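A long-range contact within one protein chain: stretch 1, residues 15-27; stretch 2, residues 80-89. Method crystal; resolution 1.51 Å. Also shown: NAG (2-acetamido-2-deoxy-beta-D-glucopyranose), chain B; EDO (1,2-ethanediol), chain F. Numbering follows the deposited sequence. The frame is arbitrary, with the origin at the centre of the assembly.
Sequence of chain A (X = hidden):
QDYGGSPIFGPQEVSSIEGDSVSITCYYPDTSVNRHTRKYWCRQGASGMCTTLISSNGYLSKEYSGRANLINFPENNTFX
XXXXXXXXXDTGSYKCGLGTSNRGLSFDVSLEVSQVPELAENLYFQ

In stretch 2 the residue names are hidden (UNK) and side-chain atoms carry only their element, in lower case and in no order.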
# COMPACT_ATOMS: atom_id res chain seq x y z
N SER A 15 -0.28 -7.31 10.04
CA SER A 15 -1.08 -7.22 11.29
C SER A 15 -0.52 -6.07 12.11
O SER A 15 0.70 -5.95 12.27
CB SER A 15 -0.90 -8.46 12.08
OG SER A 15 -1.42 -9.55 11.36
N SER A 16 -1.39 -5.22 12.63
CA SER A 16 -1.02 -4.09 13.47
C SER A 16 -2.08 -3.91 14.53
O SER A 16 -3.09 -4.64 14.60
CB SER A 16 -0.93 -2.86 12.60
OG SER A 16 -0.17 -1.87 13.31
N ILE A 17 -1.81 -2.94 15.42
CA ILE A 17 -2.72 -2.51 16.45
C ILE A 17 -3.04 -1.05 16.26
O ILE A 17 -2.22 -0.23 15.77
CB ILE A 17 -2.04 -2.71 17.82
CG1 ILE A 17 -1.69 -4.21 18.03
CG2 ILE A 17 -2.90 -2.24 18.93
CD1 ILE A 17 -2.89 -5.09 18.03
N GLU A 18 -4.20 -0.63 16.70
CA GLU A 18 -4.60 0.77 16.63
C GLU A 18 -3.58 1.69 17.25
O GLU A 18 -3.07 1.42 18.34
CB GLU A 18 -5.93 1.10 17.32
CG GLU A 18 -7.21 0.50 16.83
CD GLU A 18 -8.36 1.48 17.04
OE1 GLU A 18 -8.50 2.00 18.20
OE2 GLU A 18 -9.15 1.67 16.12
N GLY A 19 -3.23 2.70 16.48
CA GLY A 19 -2.18 3.67 16.87
C GLY A 19 -0.84 3.47 16.23
O GLY A 19 -0.04 4.44 16.24
N ASP A 20 -0.57 2.26 15.75
CA ASP A 20 0.64 1.84 15.15
C ASP A 20 0.76 2.53 13.76
O ASP A 20 -0.24 3.03 13.14
CB ASP A 20 0.67 0.34 14.87
CG ASP A 20 1.04 -0.59 16.02
OD1 ASP A 20 1.37 -0.13 17.08
OD2 ASP A 20 1.03 -1.88 15.68
N SER A 21 1.96 2.38 13.21
CA SER A 21 2.35 2.67 11.85
C SER A 21 2.82 1.39 11.21
O SER A 21 3.38 0.47 11.87
CB SER A 21 3.51 3.64 11.85
OG SER A 21 3.24 4.90 12.43
N VAL A 22 2.65 1.34 9.89
CA VAL A 22 3.22 0.28 9.10
C VAL A 22 4.01 0.81 7.91
O VAL A 22 3.84 1.95 7.49
CB VAL A 22 2.22 -0.71 8.56
CG1 VAL A 22 1.59 -1.52 9.68
CG2 VAL A 22 1.22 -0.00 7.69
N SER A 23 4.97 -0.01 7.43
CA SER A 23 5.79 0.32 6.29
C SER A 23 5.81 -0.83 5.38
O SER A 23 6.44 -1.89 5.74
CB SER A 23 7.18 0.66 6.72
OG SER A 23 8.03 1.13 5.73
N ILE A 24 5.08 -0.73 4.28
CA ILE A 24 4.82 -1.90 3.38
C ILE A 24 5.68 -1.78 2.17
O ILE A 24 5.57 -0.82 1.43
CB ILE A 24 3.37 -1.88 2.99
CG1 ILE A 24 2.50 -2.22 4.25
CG2 ILE A 24 3.04 -2.84 1.85
CD1 ILE A 24 1.06 -1.91 4.10
N THR A 25 6.61 -2.72 1.95
CA THR A 25 7.51 -2.74 0.81
C THR A 25 6.98 -3.66 -0.25
O THR A 25 6.60 -4.81 -0.01
CB THR A 25 8.93 -3.25 1.15
OG1 THR A 25 9.51 -2.28 2.05
CG2 THR A 25 9.78 -3.41 -0.06
N CYS A 26 6.80 -3.10 -1.43
CA CYS A 26 6.44 -3.87 -2.66
C CYS A 26 7.64 -3.85 -3.60
O CYS A 26 8.26 -2.81 -3.85
CB CYS A 26 5.20 -3.38 -3.29
SG CYS A 26 3.75 -3.86 -2.18
N TYR A 27 7.93 -5.03 -4.20
CA TYR A 27 9.01 -5.30 -5.10
C TYR A 27 8.47 -5.45 -6.51
O TYR A 27 7.42 -6.04 -6.72
CB TYR A 27 9.64 -6.63 -4.74
CG TYR A 27 10.31 -6.67 -3.40
CD1 TYR A 27 9.58 -6.96 -2.26
CD2 TYR A 27 11.66 -6.56 -3.27
CE1 TYR A 27 10.24 -7.04 -0.97
CE2 TYR A 27 12.27 -6.64 -2.04
CZ TYR A 27 11.54 -6.90 -0.92
OH TYR A 27 12.27 -7.09 0.31
N UNK A 80 7.78 1.85 -1.16
CA UNK A 80 7.30 1.68 0.22
C UNK A 80 6.05 2.54 0.44
O UNK A 80 6.04 3.70 -0.02
c UNK A 80 7.92 1.75 2.62
c UNK A 80 8.38 1.97 1.22
c UNK A 80 9.60 1.15 0.94
N UNK A 81 5.06 1.95 1.09
CA UNK A 81 3.90 2.68 1.53
C UNK A 81 3.93 2.74 3.02
O UNK A 81 3.90 1.73 3.71
c UNK A 81 1.41 2.76 1.45
c UNK A 81 2.68 0.31 -0.87
c UNK A 81 2.61 1.96 1.05
c UNK A 81 2.60 1.73 -0.46
N UNK A 82 4.02 3.96 3.53
CA UNK A 82 3.98 4.20 5.01
C UNK A 82 2.63 4.72 5.38
O UNK A 82 2.13 5.65 4.74
o UNK A 82 6.72 3.53 5.39
n UNK A 82 7.38 5.54 4.86
c UNK A 82 6.49 4.68 5.20
c UNK A 82 5.06 5.21 5.36
N UNK A 83 2.01 4.11 6.37
CA UNK A 83 0.68 4.46 6.86
C UNK A 83 0.73 4.55 8.34
O UNK A 83 1.11 3.60 8.99
c UNK A 83 -1.13 1.86 4.63
c UNK A 83 -1.79 4.11 6.66
c UNK A 83 -0.27 3.03 4.92
c UNK A 83 -0.44 3.46 6.42
N UNK A 84 0.34 5.68 8.87
CA UNK A 84 0.44 5.99 10.29
C UNK A 84 -0.92 6.18 10.91
O UNK A 84 -1.93 6.31 10.26
c UNK A 84 3.26 8.18 9.17
c UNK A 84 2.65 7.01 9.82
c UNK A 84 1.35 7.20 10.56
o UNK A 84 4.37 7.90 8.52
o UNK A 84 2.69 9.31 9.35
N UNK A 85 -0.94 6.24 12.24
CA UNK A 85 -2.19 6.51 12.98
C UNK A 85 -3.29 5.55 12.60
O UNK A 85 -4.40 5.91 12.35
c UNK A 85 -1.55 8.89 13.32
n UNK A 85 -1.16 11.08 12.31
o UNK A 85 -2.99 10.75 13.66
c UNK A 85 -2.62 7.96 12.81
c UNK A 85 -1.94 10.33 13.14
N UNK A 86 -2.92 4.26 12.53
CA UNK A 86 -3.87 3.24 12.11
C UNK A 86 -5.00 3.13 13.06
O UNK A 86 -4.84 3.31 14.29
c UNK A 86 -3.18 1.92 11.92
c UNK A 86 -2.16 1.86 10.80
c UNK A 86 -2.83 1.90 9.40
c UNK A 86 -1.37 0.62 10.86
N UNK A 87 -6.16 2.84 12.54
CA UNK A 87 -7.28 2.41 13.39
C UNK A 87 -7.89 1.15 12.82
O UNK A 87 -7.59 0.65 11.72
o UNK A 87 -9.20 3.47 12.37
c UNK A 87 -8.37 3.48 13.54
c UNK A 87 -7.78 4.82 13.81
N UNK A 88 -8.83 0.53 13.58
CA UNK A 88 -9.54 -0.60 13.09
C UNK A 88 -10.21 -0.37 11.74
O UNK A 88 -10.37 -1.30 10.95
c UNK A 88 -9.99 -1.60 15.40
n UNK A 88 -11.34 -3.21 16.43
o UNK A 88 -11.70 -1.05 16.97
c UNK A 88 -11.10 -2.00 16.30
c UNK A 88 -10.53 -1.14 14.08
N UNK A 89 -10.59 0.86 11.45
CA UNK A 89 -11.23 1.20 10.18
C UNK A 89 -10.28 1.06 8.94
O UNK A 89 -10.74 0.97 7.81
c UNK A 89 -11.89 2.58 10.24
c UNK A 89 -13.02 2.65 11.24
o UNK A 89 -13.34 3.80 11.57
o UNK A 89 -13.53 1.62 11.64
C1 NAG B . 15.80 0.02 -0.83
C2 NAG B . 15.82 -0.71 0.50
C3 NAG B . 15.44 0.22 1.66
C4 NAG B . 16.34 1.42 1.62
C5 NAG B . 16.16 2.04 0.24
C6 NAG B . 17.03 3.32 0.10
C7 NAG B . 15.17 -3.10 0.47
C8 NAG B . 14.03 -4.12 0.39
N2 NAG B . 14.84 -1.80 0.38
O3 NAG B . 15.70 -0.50 2.89
O4 NAG B . 15.98 2.42 2.63
O5 NAG B . 16.65 1.14 -0.73
O6 NAG B . 18.42 2.99 0.39
O7 NAG B . 16.35 -3.48 0.50
C1 EDO F . 4.78 -3.92 8.58
O1 EDO F . 5.27 -2.58 8.84
C2 EDO F . 4.42 -3.99 7.11
O2 EDO F . 5.10 -4.97 6.27
O HOH W 1 1.27 5.80 14.13
O HOH W 2 5.74 3.53 8.74

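Position 80 carries three side-chain carbons, one bearing the other two: a fork at CB. One tip lies 3.2 Å from Ser-23 OG and another 3.6 Å from Thr-25 OG1, on the sheet face shared with those residues. This is Val-80, whose branched, compact side chain suits an extended strand.

Position 81 has four carbons, forked at the first, with one arm two carbons long. The end of the long arm lies 4.2 Å from Ile-24 CG2, on the apolar face. The residue is Ile-81; it is buried, and its backbone N and O each bond to Ile-24.

Position 82 has two carbons, the second carrying one oxygen and one nitrogen, the mark of an amide; the oxygen lies 2.8 Å from Ser-23 OG. This is Asn-82, and its OD1 accepts a hydrogen bond from that hydroxyl, a polar pairing suited to the face opposite the isoleucine.

Position 83 repeats the four-carbon fork with a two-carbon arm. Its CB sits 4.0 Å from Val-22 CG2, and the arm ends 4.4 Å from Ile-24 CD1. Ile-83 thus extends the apolar face.

Position 84 has three carbons in a row, the third bearing two oxygens; its second carbon lies 3.4 Å from Ser-21 OG. Glu-84 lies where the strand has ended, and its partly exposed setting tolerates a charge.

Position 85 also has three carbons, but ends in one oxygen and one nitrogen, and points away from stretch 1. Gln-85 is exposed, as suits an amide; a water accepts from its N and donates to Gly-19 O.

Position 86 has four carbons forked at the second. One tip lies 3.8 Å from Val-22 CG1 and 3.7 Å from Ser-16 OG. Leu-86, buried, fills this space with hydrocarbon.

Position 87 has one carbon bearing an oxygen and a carbon, and its CB lies 3.2 Å from Glu-18 OE2. This is Thr-87. Its OG1 accepts from the backbone N of position 89 at 3.1 Å, steadying the start of the 3-10 segment.

Position 88 has three carbons, the third carrying one oxygen and one nitrogen; its second carbon lies 3.5 Å from Glu-18 OE2, which also accepts a hydrogen bond from the backbone N of 88 at 2.8 Å. This is Gln-88, whose flexible, polar side chain suits a partly exposed place.

Position 89 has two carbons, the second carrying two oxygens, and does not touch stretch 1. This is Asp-89, exposed, where a charged carboxylate can stay solvated.

The contact is an antiparallel strand pair. Val-22 and Ile-83, then Ile-24 and Ile-81, exchange paired backbone bonds, with their side chains sharing one face. Beyond the strands, Gly-19 N to Leu-86 O (2.8 Å) and Leu-86 N to Asp-20 O (3.0 Å) tie the turn to the loop.

Stretch 2 (80-89) VINIEQLTQD
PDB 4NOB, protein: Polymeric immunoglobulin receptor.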